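PDB 1XM7: hypothetical protein aq_1665 from Aquifex aeolicus, which is of uncharacterised function but belongs to the calcineurin-like phosphoesterases and is therefore probably a hydrolase. Local coordinates for residues 19-24 against 170-175; 65-68 against 73-76; 115-120 against 126-131; 9-14 against 23-28. One frame throughout, in Å; residues are numbered along the deposited sequence.

Contact 1 (19-24 against 170-175); sequences NLNPEV and NVEWND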
loop_
_atom_site.group_PDB
_atom_site.type_symbol
_atom_site.label_atom_id
_atom_site.label_comp_id
_atom_site.label_asym_id
_atom_site.label_seq_id
_atom_site.Cartn_x
_atom_site.Cartn_y
_atom_site.Cartn_z
ATOM N N ASN A 19 -1.311 -20.082 -1.518
ATOM C CA ASN A 19 -0.860 -21.179 -0.663
ATOM C C ASN A 19 -0.338 -20.650 0.675
ATOM O O ASN A 19 -0.637 -21.197 1.734
ATOM C CB ASN A 19 0.263 -21.951 -1.354
ATOM C CG ASN A 19 -0.232 -22.792 -2.512
ATOM O OD1 ASN A 19 0.477 -22.975 -3.502
ATOM N ND2 ASN A 19 -1.445 -23.319 -2.388
ATOM N N LEU A 20 0.438 -19.572 0.612
ATOM C CA LEU A 20 1.031 -18.965 1.798
ATOM C C LEU A 20 0.037 -18.303 2.760
ATOM O O LEU A 20 0.269 -18.267 3.968
ATOM C CB LEU A 20 2.099 -17.968 1.348
ATOM C CG LEU A 20 3.185 -18.647 0.508
ATOM C CD1 LEU A 20 4.037 -17.616 -0.186
ATOM C CD2 LEU A 20 4.038 -19.519 1.396
ATOM N N ASN A 21 -1.059 -17.774 2.228
ATOM C CA ASN A 21 -2.080 -17.138 3.055
ATOM C C ASN A 21 -3.406 -17.715 2.614
ATOM O O ASN A 21 -4.302 -16.988 2.202
ATOM C CB ASN A 21 -2.077 -15.633 2.838
ATOM C CG ASN A 21 -0.718 -15.024 3.074
ATOM O OD1 ASN A 21 0.073 -15.542 3.863
ATOM N ND2 ASN A 21 -0.439 -13.912 2.406
ATOM N N PRO A 22 -3.551 -19.041 2.726
ATOM C CA PRO A 22 -4.755 -19.774 2.334
ATOM C C PRO A 22 -5.952 -19.064 2.894
ATOM O O PRO A 22 -6.982 -18.918 2.239
ATOM C CB PRO A 22 -4.562 -21.135 2.988
ATOM C CG PRO A 22 -3.086 -21.219 3.235
ATOM C CD PRO A 22 -2.764 -19.840 3.678
ATOM N N GLU A 23 -5.786 -18.626 4.130
ATOM C CA GLU A 23 -6.817 -17.916 4.851
ATOM C C GLU A 23 -7.484 -16.809 4.034
ATOM O O GLU A 23 -8.692 -16.844 3.811
ATOM C CB GLU A 23 -6.208 -17.317 6.116
ATOM C CG GLU A 23 -5.844 -18.327 7.205
ATOM C CD GLU A 23 -7.064 -18.786 8.001
ATOM O OE1 GLU A 23 -6.877 -19.366 9.100
ATOM O OE2 GLU A 23 -8.209 -18.570 7.526
ATOM N N VAL A 24 -6.698 -15.838 3.582
ATOM C CA VAL A 24 -7.231 -14.711 2.827
ATOM C C VAL A 24 -7.101 -14.736 1.312
ATOM O O VAL A 24 -8.022 -14.341 0.607
ATOM C CB VAL A 24 -6.606 -13.410 3.310
ATOM C CG1 VAL A 24 -7.215 -13.016 4.625
ATOM C CG2 VAL A 24 -5.105 -13.589 3.460
ATOM N N ASN A 170 -2.718 -2.676 3.366
ATOM C CA ASN A 170 -2.572 -3.992 2.740
ATOM C C ASN A 170 -3.933 -4.548 2.346
ATOM O O ASN A 170 -4.855 -4.564 3.152
ATOM C CB ASN A 170 -1.880 -4.955 3.711
ATOM C CG ASN A 170 -1.620 -6.328 3.103
ATOM O OD1 ASN A 170 -0.556 -6.912 3.309
ATOM N ND2 ASN A 170 -2.591 -6.852 2.366
ATOM N N VAL A 171 -4.049 -5.014 1.108
ATOM C CA VAL A 171 -5.308 -5.561 0.605
ATOM C C VAL A 171 -5.918 -6.619 1.511
ATOM O O VAL A 171 -7.122 -6.619 1.738
ATOM C CB VAL A 171 -5.135 -6.171 -0.803
ATOM C CG1 VAL A 171 -4.864 -5.076 -1.811
ATOM C CG2 VAL A 171 -3.999 -7.184 -0.802
ATOM N N GLU A 172 -5.084 -7.510 2.034
ATOM C CA GLU A 172 -5.555 -8.586 2.902
ATOM C C GLU A 172 -6.329 -8.127 4.142
ATOM O O GLU A 172 -7.084 -8.901 4.730
ATOM C CB GLU A 172 -4.381 -9.465 3.341
ATOM C CG GLU A 172 -3.695 -10.203 2.211
ATOM C CD GLU A 172 -2.746 -11.268 2.716
ATOM O OE1 GLU A 172 -2.069 -11.903 1.892
ATOM O OE2 GLU A 172 -2.675 -11.480 3.939
ATOM N N TRP A 173 -6.143 -6.877 4.545
ATOM C CA TRP A 173 -6.839 -6.368 5.719
ATOM C C TRP A 173 -8.071 -5.566 5.372
ATOM O O TRP A 173 -8.928 -5.346 6.228
ATOM C CB TRP A 173 -5.925 -5.476 6.554
ATOM C CG TRP A 173 -4.894 -6.216 7.327
ATOM C CD1 TRP A 173 -3.549 -6.219 7.105
ATOM C CD2 TRP A 173 -5.117 -7.055 8.470
ATOM N NE1 TRP A 173 -2.919 -7.004 8.038
ATOM C CE2 TRP A 173 -3.856 -7.531 8.889
ATOM C CE3 TRP A 173 -6.260 -7.452 9.178
ATOM C CZ2 TRP A 173 -3.703 -8.385 9.991
ATOM C CZ3 TRP A 173 -6.108 -8.300 10.271
ATOM C CH2 TRP A 173 -4.837 -8.757 10.665
ATOM N N ASN A 174 -8.167 -5.121 4.124
ATOM C CA ASN A 174 -9.305 -4.307 3.729
ATOM C C ASN A 174 -10.178 -4.927 2.654
ATOM O O ASN A 174 -10.809 -4.221 1.877
ATOM C CB ASN A 174 -8.821 -2.924 3.290
ATOM C CG ASN A 174 -7.714 -2.394 4.181
ATOM O OD1 ASN A 174 -6.535 -2.507 3.855
ATOM N ND2 ASN A 174 -8.086 -1.841 5.324
ATOM N N ASP A 175 -10.215 -6.254 2.625
ATOM C CA ASP A 175 -11.036 -6.984 1.666
ATOM C C ASP A 175 -10.724 -6.560 0.225
ATOM O O ASP A 175 -11.623 -6.343 -0.588
ATOM C CB ASP A 175 -12.529 -6.772 2.003
ATOM C CG ASP A 175 -13.432 -7.872 1.428
ATOM O OD1 ASP A 175 -13.015 -9.057 1.422
ATOM O OD2 ASP A 175 -14.570 -7.559 0.997
#

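Contact 2 (65-68 against 73-76); sequences RIWK and RKIL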
loop_
_atom_site.group_PDB
_atom_site.type_symbol
_atom_site.label_atom_id
_atom_site.label_comp_id
_atom_site.label_asym_id
_atom_site.label_seq_id
_atom_site.Cartn_x
_atom_site.Cartn_y
_atom_site.Cartn_z
ATOM N N ARG A 65 -1.649 -4.430 -17.746
ATOM C CA ARG A 65 -2.148 -3.560 -18.797
ATOM C C ARG A 65 -3.423 -2.911 -18.256
ATOM O O ARG A 65 -3.643 -1.715 -18.427
ATOM C CB ARG A 65 -2.437 -4.384 -20.059
ATOM C CG ARG A 65 -2.667 -3.558 -21.330
ATOM C CD ARG A 65 -2.668 -4.427 -22.611
ATOM N NE ARG A 65 -1.350 -5.008 -22.891
ATOM C CZ ARG A 65 -1.060 -5.786 -23.937
ATOM N NH1 ARG A 65 -1.998 -6.090 -24.832
ATOM N NH2 ARG A 65 0.167 -6.281 -24.079
ATOM N N ILE A 66 -4.244 -3.708 -17.578
ATOM C CA ILE A 66 -5.491 -3.222 -17.001
ATOM C C ILE A 66 -5.200 -2.152 -15.954
ATOM O O ILE A 66 -5.797 -1.070 -15.967
ATOM C CB ILE A 66 -6.292 -4.378 -16.357
ATOM C CG1 ILE A 66 -6.805 -5.312 -17.454
ATOM C CG2 ILE A 66 -7.451 -3.827 -15.530
ATOM C CD1 ILE A 66 -7.401 -6.595 -16.933
ATOM N N TRP A 67 -4.281 -2.449 -15.046
ATOM C CA TRP A 67 -3.898 -1.492 -14.017
ATOM C C TRP A 67 -3.497 -0.162 -14.653
ATOM O O TRP A 67 -3.928 0.905 -14.228
ATOM C CB TRP A 67 -2.727 -2.057 -13.205
ATOM C CG TRP A 67 -1.954 -1.033 -12.440
ATOM C CD1 TRP A 67 -0.960 -0.222 -12.916
ATOM C CD2 TRP A 67 -2.139 -0.683 -11.071
ATOM N NE1 TRP A 67 -0.517 0.614 -11.924
ATOM C CE2 TRP A 67 -1.223 0.354 -10.779
ATOM C CE3 TRP A 67 -2.993 -1.143 -10.058
ATOM C CZ2 TRP A 67 -1.137 0.941 -9.516
ATOM C CZ3 TRP A 67 -2.907 -0.556 -8.794
ATOM C CH2 TRP A 67 -1.983 0.475 -8.538
ATOM N N LYS A 68 -2.660 -0.249 -15.679
ATOM C CA LYS A 68 -2.172 0.914 -16.395
ATOM C C LYS A 68 -3.339 1.727 -16.950
ATOM O O LYS A 68 -3.329 2.952 -16.908
ATOM C CB LYS A 68 -1.253 0.452 -17.531
ATOM C CG LYS A 68 -0.312 1.511 -18.078
ATOM C CD LYS A 68 0.546 0.959 -19.215
ATOM C CE LYS A 68 1.511 2.028 -19.748
ATOM N NZ LYS A 68 2.436 1.517 -20.816
ATOM N N ARG A 73 -4.174 9.493 -11.058
ATOM C CA ARG A 73 -2.715 9.532 -10.960
ATOM C C ARG A 73 -2.281 8.344 -10.090
ATOM O O ARG A 73 -2.977 7.960 -9.157
ATOM C CB ARG A 73 -2.277 10.863 -10.333
ATOM C CG ARG A 73 -0.862 10.895 -9.761
ATOM C CD ARG A 73 -0.386 12.333 -9.513
ATOM N NE ARG A 73 -0.227 13.040 -10.785
ATOM C CZ ARG A 73 0.916 13.153 -11.464
ATOM N NH1 ARG A 73 2.037 12.615 -10.998
ATOM N NH2 ARG A 73 0.933 13.783 -12.632
ATOM N N LYS A 74 -1.139 7.749 -10.403
ATOM C CA LYS A 74 -0.654 6.609 -9.633
ATOM C C LYS A 74 0.785 6.808 -9.188
ATOM O O LYS A 74 1.669 7.045 -10.006
ATOM C CB LYS A 74 -0.771 5.331 -10.470
ATOM C CG LYS A 74 -2.204 5.045 -10.883
ATOM C CD LYS A 74 -2.323 3.911 -11.887
ATOM C CE LYS A 74 -3.766 3.769 -12.376
ATOM N NZ LYS A 74 -4.162 4.941 -13.198
ATOM N N ILE A 75 1.019 6.733 -7.884
ATOM C CA ILE A 75 2.372 6.891 -7.380
ATOM C C ILE A 75 2.678 5.678 -6.505
ATOM O O ILE A 75 1.777 5.119 -5.879
ATOM C CB ILE A 75 2.538 8.235 -6.591
ATOM C CG1 ILE A 75 2.431 8.005 -5.095
ATOM C CG2 ILE A 75 1.479 9.243 -7.015
ATOM C CD1 ILE A 75 3.738 7.638 -4.467
ATOM N N LEU A 76 3.942 5.263 -6.483
ATOM C CA LEU A 76 4.356 4.098 -5.701
ATOM C C LEU A 76 5.415 4.408 -4.647
ATOM O O LEU A 76 6.286 5.263 -4.852
ATOM C CB LEU A 76 4.907 2.997 -6.631
ATOM C CG LEU A 76 5.781 1.888 -6.000
ATOM C CD1 LEU A 76 4.915 0.941 -5.183
ATOM C CD2 LEU A 76 6.514 1.100 -7.082
#

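Contact 3 (115-120 against 126-131); sequences PAKDPI and DRQEMV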
loop_
_atom_site.group_PDB
_atom_site.type_symbol
_atom_site.label_atom_id
_atom_site.label_comp_id
_atom_site.label_asym_id
_atom_site.label_seq_id
_atom_site.Cartn_x
_atom_site.Cartn_y
_atom_site.Cartn_z
ATOM N N PRO A 115 5.928 -0.711 8.525
ATOM C CA PRO A 115 5.204 -0.229 9.707
ATOM C C PRO A 115 6.188 0.255 10.767
ATOM O O PRO A 115 7.404 0.102 10.613
ATOM C CB PRO A 115 4.458 -1.477 10.165
ATOM C CG PRO A 115 5.489 -2.548 9.924
ATOM C CD PRO A 115 6.022 -2.188 8.541
ATOM N N ALA A 116 5.666 0.831 11.841
ATOM C CA ALA A 116 6.523 1.291 12.918
ATOM C C ALA A 116 7.055 0.040 13.613
ATOM O O ALA A 116 8.211 -0.006 14.049
ATOM C CB ALA A 116 5.730 2.156 13.899
ATOM N N LYS A 117 6.207 -0.982 13.696
ATOM C CA LYS A 117 6.579 -2.236 14.334
ATOM C C LYS A 117 5.688 -3.350 13.820
ATOM O O LYS A 117 4.472 -3.202 13.815
ATOM C CB LYS A 117 6.408 -2.117 15.841
ATOM C CG LYS A 117 6.981 -3.284 16.609
ATOM C CD LYS A 117 6.781 -3.107 18.112
ATOM C CE LYS A 117 8.030 -3.539 18.875
ATOM N NZ LYS A 117 9.258 -2.785 18.425
ATOM N N ASP A 118 6.285 -4.453 13.376
ATOM C CA ASP A 118 5.508 -5.586 12.879
ATOM C C ASP A 118 4.976 -6.376 14.083
ATOM O O ASP A 118 5.738 -6.979 14.856
ATOM C CB ASP A 118 6.362 -6.486 11.987
ATOM C CG ASP A 118 5.531 -7.497 11.213
ATOM O OD1 ASP A 118 4.690 -8.191 11.827
ATOM O OD2 ASP A 118 5.722 -7.604 9.985
ATOM N N PRO A 119 3.645 -6.394 14.241
ATOM C CA PRO A 119 2.963 -7.079 15.335
ATOM C C PRO A 119 3.186 -8.567 15.357
ATOM O O PRO A 119 2.725 -9.243 16.269
ATOM C CB PRO A 119 1.500 -6.721 15.100
ATOM C CG PRO A 119 1.418 -6.723 13.619
ATOM C CD PRO A 119 2.670 -5.963 13.221
ATOM N N ILE A 120 3.888 -9.085 14.357
ATOM C CA ILE A 120 4.132 -10.520 14.293
ATOM C C ILE A 120 5.618 -10.800 14.202
ATOM O O ILE A 120 6.249 -11.189 15.183
ATOM C CB ILE A 120 3.424 -11.150 13.068
ATOM C CG1 ILE A 120 1.916 -10.870 13.132
ATOM C CG2 ILE A 120 3.682 -12.648 13.032
ATOM C CD1 ILE A 120 1.208 -10.891 11.755
ATOM N N ASP A 126 15.532 -2.522 10.761
ATOM C CA ASP A 126 16.235 -1.291 10.378
ATOM C C ASP A 126 15.296 -0.357 9.629
ATOM O O ASP A 126 15.288 0.848 9.860
ATOM C CB ASP A 126 17.429 -1.589 9.461
ATOM C CG ASP A 126 18.593 -2.246 10.185
ATOM O OD1 ASP A 126 19.456 -2.828 9.494
ATOM O OD2 ASP A 126 18.661 -2.180 11.429
ATOM N N ARG A 127 14.509 -0.912 8.719
ATOM C CA ARG A 127 13.586 -0.091 7.940
ATOM C C ARG A 127 12.426 0.412 8.814
ATOM O O ARG A 127 11.938 1.536 8.638
ATOM C CB ARG A 127 13.096 -0.885 6.717
ATOM C CG ARG A 127 14.262 -1.341 5.853
ATOM C CD ARG A 127 13.871 -2.237 4.689
ATOM N NE ARG A 127 15.049 -2.940 4.175
ATOM C CZ ARG A 127 15.029 -3.806 3.168
ATOM N NH1 ARG A 127 13.893 -4.082 2.549
ATOM N NH2 ARG A 127 16.141 -4.418 2.795
ATOM N N GLN A 128 12.003 -0.413 9.766
ATOM C CA GLN A 128 10.941 -0.014 10.674
ATOM C C GLN A 128 11.433 1.187 11.482
ATOM O O GLN A 128 10.702 2.148 11.696
ATOM C CB GLN A 128 10.599 -1.155 11.623
ATOM C CG GLN A 128 9.736 -2.232 11.021
ATOM C CD GLN A 128 9.555 -3.389 11.974
ATOM O OE1 GLN A 128 9.706 -3.227 13.182
ATOM N NE2 GLN A 128 9.225 -4.560 11.442
ATOM N N GLU A 129 12.680 1.128 11.927
ATOM C CA GLU A 129 13.256 2.218 12.704
ATOM C C GLU A 129 13.355 3.518 11.914
ATOM O O GLU A 129 13.216 4.603 12.466
ATOM C CB GLU A 129 14.639 1.820 13.210
ATOM C CG GLU A 129 15.487 2.982 13.667
ATOM C CD GLU A 129 16.918 2.564 13.968
ATOM O OE1 GLU A 129 17.466 1.717 13.225
ATOM O OE2 GLU A 129 17.499 3.100 14.939
ATOM N N MET A 130 13.605 3.412 10.620
ATOM C CA MET A 130 13.719 4.600 9.791
ATOM C C MET A 130 12.363 5.290 9.702
ATOM O O MET A 130 12.266 6.514 9.790
ATOM C CB MET A 130 14.224 4.213 8.403
ATOM C CG MET A 130 15.648 3.638 8.399
ATOM S SD MET A 130 16.874 4.819 9.005
ATOM C CE MET A 130 17.900 4.828 7.680
ATOM N N VAL A 131 11.313 4.491 9.543
ATOM C CA VAL A 131 9.952 5.009 9.451
ATOM C C VAL A 131 9.597 5.797 10.711
ATOM O O VAL A 131 9.059 6.904 10.638
ATOM C CB VAL A 131 8.935 3.846 9.268
ATOM C CG1 VAL A 131 7.511 4.380 9.336
ATOM C CG2 VAL A 131 9.173 3.147 7.929
#

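Contact 4 (9-14 against 23-28); sequences DTHFYH and EVRFKG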
loop_
_atom_site.group_PDB
_atom_site.type_symbol
_atom_site.label_atom_id
_atom_site.label_comp_id
_atom_site.label_asym_id
_atom_site.label_seq_id
_atom_site.Cartn_x
_atom_site.Cartn_y
_atom_site.Cartn_z
ATOM N N ASP A 9 0.563 -4.144 -1.148
ATOM C CA ASP A 9 0.762 -5.584 -1.090
ATOM C C ASP A 9 -0.207 -6.323 -1.990
ATOM O O ASP A 9 -0.806 -7.321 -1.583
ATOM C CB ASP A 9 0.612 -6.081 0.343
ATOM C CG ASP A 9 1.491 -5.326 1.296
ATOM O OD1 ASP A 9 1.051 -4.285 1.819
ATOM O OD2 ASP A 9 2.636 -5.752 1.506
ATOM N N THR A 10 -0.345 -5.835 -3.219
ATOM C CA THR A 10 -1.242 -6.448 -4.181
ATOM C C THR A 10 -0.718 -7.800 -4.667
ATOM O O THR A 10 -1.502 -8.703 -4.990
ATOM C CB THR A 10 -1.467 -5.505 -5.361
ATOM O OG1 THR A 10 -0.216 -4.949 -5.767
ATOM C CG2 THR A 10 -2.390 -4.377 -4.953
ATOM N N HIS A 11 0.606 -7.939 -4.696
ATOM C CA HIS A 11 1.241 -9.180 -5.118
ATOM C C HIS A 11 0.661 -9.739 -6.414
ATOM O O HIS A 11 0.408 -10.945 -6.521
ATOM C CB HIS A 11 1.117 -10.246 -4.022
ATOM C CG HIS A 11 2.125 -10.115 -2.918
ATOM N ND1 HIS A 11 1.991 -9.211 -1.885
ATOM C CD2 HIS A 11 3.285 -10.776 -2.689
ATOM C CE1 HIS A 11 3.024 -9.321 -1.068
ATOM N NE2 HIS A 11 3.823 -10.263 -1.534
ATOM N N PHE A 12 0.439 -8.871 -7.394
ATOM C CA PHE A 12 -0.097 -9.324 -8.667
ATOM C C PHE A 12 0.791 -10.431 -9.199
ATOM O O PHE A 12 2.008 -10.305 -9.210
ATOM C CB PHE A 12 -0.138 -8.184 -9.684
ATOM C CG PHE A 12 -1.187 -7.152 -9.403
ATOM C CD1 PHE A 12 -2.529 -7.509 -9.318
ATOM C CD2 PHE A 12 -0.842 -5.811 -9.275
ATOM C CE1 PHE A 12 -3.515 -6.545 -9.115
ATOM C CE2 PHE A 12 -1.819 -4.838 -9.072
ATOM C CZ PHE A 12 -3.157 -5.204 -8.993
ATOM N N TYR A 13 0.167 -11.523 -9.626
ATOM C CA TYR A 13 0.880 -12.662 -10.185
ATOM C C TYR A 13 1.626 -13.517 -9.182
ATOM O O TYR A 13 2.323 -14.453 -9.570
ATOM C CB TYR A 13 1.838 -12.203 -11.284
ATOM C CG TYR A 13 1.136 -11.779 -12.556
ATOM C CD1 TYR A 13 1.157 -10.452 -12.984
ATOM C CD2 TYR A 13 0.455 -12.709 -13.335
ATOM C CE1 TYR A 13 0.518 -10.068 -14.159
ATOM C CE2 TYR A 13 -0.187 -12.335 -14.509
ATOM C CZ TYR A 13 -0.151 -11.020 -14.911
ATOM O OH TYR A 13 -0.808 -10.662 -16.057
ATOM N N HIS A 14 1.507 -13.203 -7.898
ATOM C CA HIS A 14 2.172 -14.033 -6.899
ATOM C C HIS A 14 1.222 -15.176 -6.542
ATOM O O HIS A 14 0.662 -15.248 -5.439
ATOM C CB HIS A 14 2.531 -13.252 -5.637
ATOM C CG HIS A 14 3.419 -14.022 -4.707
ATOM N ND1 HIS A 14 3.737 -13.587 -3.438
ATOM C CD2 HIS A 14 4.054 -15.209 -4.868
ATOM C CE1 HIS A 14 4.524 -14.474 -2.856
ATOM N NE2 HIS A 14 4.732 -15.467 -3.703
ATOM N N GLU A 23 -5.786 -18.626 4.130
ATOM C CA GLU A 23 -6.817 -17.916 4.851
ATOM C C GLU A 23 -7.484 -16.809 4.034
ATOM O O GLU A 23 -8.692 -16.844 3.811
ATOM C CB GLU A 23 -6.208 -17.317 6.116
ATOM C CG GLU A 23 -5.844 -18.327 7.205
ATOM C CD GLU A 23 -7.064 -18.786 8.001
ATOM O OE1 GLU A 23 -6.877 -19.366 9.100
ATOM O OE2 GLU A 23 -8.209 -18.570 7.526
ATOM N N VAL A 24 -6.698 -15.838 3.582
ATOM C CA VAL A 24 -7.231 -14.711 2.827
ATOM C C VAL A 24 -7.101 -14.736 1.312
ATOM O O VAL A 24 -8.022 -14.341 0.607
ATOM C CB VAL A 24 -6.606 -13.410 3.310
ATOM C CG1 VAL A 24 -7.215 -13.016 4.625
ATOM C CG2 VAL A 24 -5.105 -13.589 3.460
ATOM N N ARG A 25 -5.953 -15.173 0.813
ATOM C CA ARG A 25 -5.720 -15.220 -0.625
ATOM C C ARG A 25 -6.443 -16.394 -1.284
ATOM O O ARG A 25 -6.511 -17.499 -0.740
ATOM C CB ARG A 25 -4.218 -15.292 -0.915
ATOM C CG ARG A 25 -3.424 -14.093 -0.406
ATOM C CD ARG A 25 -3.577 -12.855 -1.287
ATOM N NE ARG A 25 -2.829 -11.718 -0.744
ATOM C CZ ARG A 25 -2.487 -10.627 -1.430
ATOM N NH1 ARG A 25 -2.818 -10.496 -2.707
ATOM N NH2 ARG A 25 -1.804 -9.661 -0.828
ATOM N N PHE A 26 -6.959 -16.135 -2.478
ATOM C CA PHE A 26 -7.722 -17.107 -3.244
ATOM C C PHE A 26 -7.457 -16.871 -4.718
ATOM O O PHE A 26 -7.096 -15.764 -5.111
ATOM C CB PHE A 26 -9.189 -16.857 -2.979
ATOM C CG PHE A 26 -9.591 -15.437 -3.248
ATOM C CD1 PHE A 26 -9.882 -15.011 -4.545
ATOM C CD2 PHE A 26 -9.621 -14.501 -2.213
ATOM C CE1 PHE A 26 -10.194 -13.673 -4.808
ATOM C CE2 PHE A 26 -9.935 -13.152 -2.467
ATOM C CZ PHE A 26 -10.221 -12.741 -3.765
ATOM N N LYS A 27 -7.669 -17.895 -5.535
ATOM C CA LYS A 27 -7.458 -17.766 -6.969
ATOM C C LYS A 27 -8.331 -16.648 -7.566
ATOM O O LYS A 27 -9.515 -16.530 -7.255
ATOM C CB LYS A 27 -7.753 -19.094 -7.664
ATOM C CG LYS A 27 -7.444 -19.065 -9.151
ATOM C CD LYS A 27 -7.508 -20.451 -9.784
ATOM C CE LYS A 27 -7.035 -20.401 -11.237
ATOM N NZ LYS A 27 -5.726 -19.676 -11.396
ATOM N N GLY A 28 -7.733 -15.821 -8.418
ATOM C CA GLY A 28 -8.477 -14.731 -9.019
ATOM C C GLY A 28 -8.552 -13.485 -8.151
ATOM O O GLY A 28 -9.505 -12.711 -8.267
#

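Contact 1 (19-24 against 170-175)
Two flat groups meet here, the side-chain amide of Asn-21 and the carboxylate of Glu-172, their planes 81° apart. CG2 of Val-24 lies over one face of the carboxylate, 3.4 Å from Glu-172 CD. The Asn-21 amide comes to the OE1 end of the same group, with ND2 2.6 Å from OE1. That hydrogen bond is short but weak, because the N-H is bent to 129° at the hydrogen. Glu-172 is extended beyond CG and crosses both partners at about a right angle. Its CG also touches Val-24 CG2, at 3.9 Å.

Asn-21 is the first residue to leave helical geometry after helix 17-20. Glu-172 sits in the 3-10 segment 171-173. That segment belongs to the loop between strand 166-168 of one sheet and strand 179-180 of the other. The contact therefore ties an early loop of the calcineurin-like phosphoesterase fold to the connection between its two sheets.

The CG of Asn-21 is turned beside the backbone N (chi1 -55°), and the amide reaches across to the acid. The main partner of Glu-172 OE1 is Arg-25, whose NE forms a salt bridge with it. OE2 accepts a hydrogen bond from Trp-150 N. The side chain of Val-24 also touches Trp-150.

Contact 2 (65-68 against 73-76)
The side chains of Lys-74 (strand 73-77) and Trp-67 (helix 63-69) lie alongside each other, pointing opposite ways. The helix and strand are consecutive parts of a beta-alpha-beta unit that starts with strand 46-49. At the start of the segment, Arg-73 pairs through its backbone with strand 46-49 and turns its guanidinium to Glu-94. Lys-74 comes next and carries the contact. Its CD lies 3.5 Å above the indole plane of Trp-67, offset toward the rim, and 3.8 Å from Trp-67 NE1. One carbon further out, CE is 3.4 Å from Trp-67 O. A bend at the last torsion (chi4 68°) then swings NZ to the turn after the helix, where it donates to Leu-70 O and Gly-72 O. A leucine in place of Lys-74 would probably cost those two carbonyls their shared ammonium donor and unpin the turn from the strand. Ile-75 points to the other side of the sheet, against Tyr-48 and Tyr-96. Leu-76 returns to the helix side and packs on Phe-92. Phe-53 and Phe-92 meet the Trp-67 ring, and its NE1 hydrogen is given to Tyr-91 O.

Contact 3 (115-120 against 126-131)
The chain passes closest at Ala-116 and Gln-128, with CA atoms 5.1 Å apart. Residues 115-120 form an irregular loop, and 126-131 are helical. Together they belong to the connection from strand 107-112 through helix 125-137 to the parallel strand 142-145, a beta-alpha-beta unit. The carbonyl of Pro-115 faces the helix. Its O makes a CA-H...O contact with Gln-128 CA at 3.5 Å and lies 3.3 Å from Gln-128 CG. Ala-116 O is 3.6 Å from Gln-128 CB, and it accepts a hydrogen bond from Arg-132.

Gln-128 does most of the side-chain work. With CG beside the backbone N (chi1 -78°) and the chain extended from there, the amide end lies along the backbone of Lys-117 and Asp-118. Its CD is 3.7 Å from Asp-118 N. Cutting the side chain back to an alanine is likely to open a gap where the amide lies along Lys-117 and Asp-118. Val-131, three residues on, has its CB 4.3 Å from Pro-115 O and packs on Leu-110 and Leu-143 of the sheet. The far end of the loop is held by an Asx turn: Ile-120 N donates to the anti lone pair of Asp-118 OD1 at 2.8 Å.

Contact 4 (9-14 against 23-28)
The guanidinium of Arg-25 binds two successive backbone carbonyls, those of Asp-9 and Thr-10. NH2 donates to Asp-9 O at 2.7 Å. This donor sits nearly along the C=O axis (172°), and the oxygen lies in the guanidinium plane. NH1 donates to Thr-10 O at 3.2 Å, from above the carbonyl plane by 60° and so not on a lone pair. Asp-9 O takes a second, weak bond from His-11 ND1 at 3.4 Å. The imidazole of His-11 is steeply turned against the guanidinium, with ND1 4.0 Å from Arg-25 NH2.

Arg-25 gets there by a bend at chi2 (-77°). Its NE forms a salt bridge with Glu-172, Phe-29 makes a cation-pi contact with it, and Ile-17 packs on it. Within 9-14, a type II turn from His-11 to His-14 is closed by His-14 N to His-11 O at 2.9 Å. Thr-10 OG1 is hydrogen-bonded to Phe-53 O and His-49 NE2. His-147 N donates to Asp-9 OD1.

Asp-9, Thr-10 and His-11 follow strand 4-7 and match the Asp-x-His signature of calcineurin-like phosphoesterases, whose acid and histidine bind metal in relatives. The carboxylate of Asp-9 is not the partner of Arg-25: its OD2 is 6.4 Å from NH2. The arginine grips the main chain of the signature instead. Its positive charge would be expected to polarise the Asp-9 carbonyl, and its two bonds probably fix the backbone from which the signature side chains project.

Contacts 1 and 4 are neighbours, their centres 7 Å apart, and they share Glu-23 and Val-24. They are joined by the salt bridge from Arg-25 NE to Glu-172 OE1, 2.8 Å long. Val-171 CG2 also packs 3.3 Å from Asp-9 O. Contact 4 holds the Asp-x-His signature, so this pair probably borders the active site as in related phosphoesterases. Contact 2 meets contact 4 from the far side of the 9-14 loop, where Trp-67 CE3 is 4.0 Å from Phe-12 CE2. Contact 3 lies beside the other sheet, on the connection between strands 107-112 and 142-145. Its centre is about 27 Å from that of contact 2, and its nearest atoms are about 6 Å from contact 1.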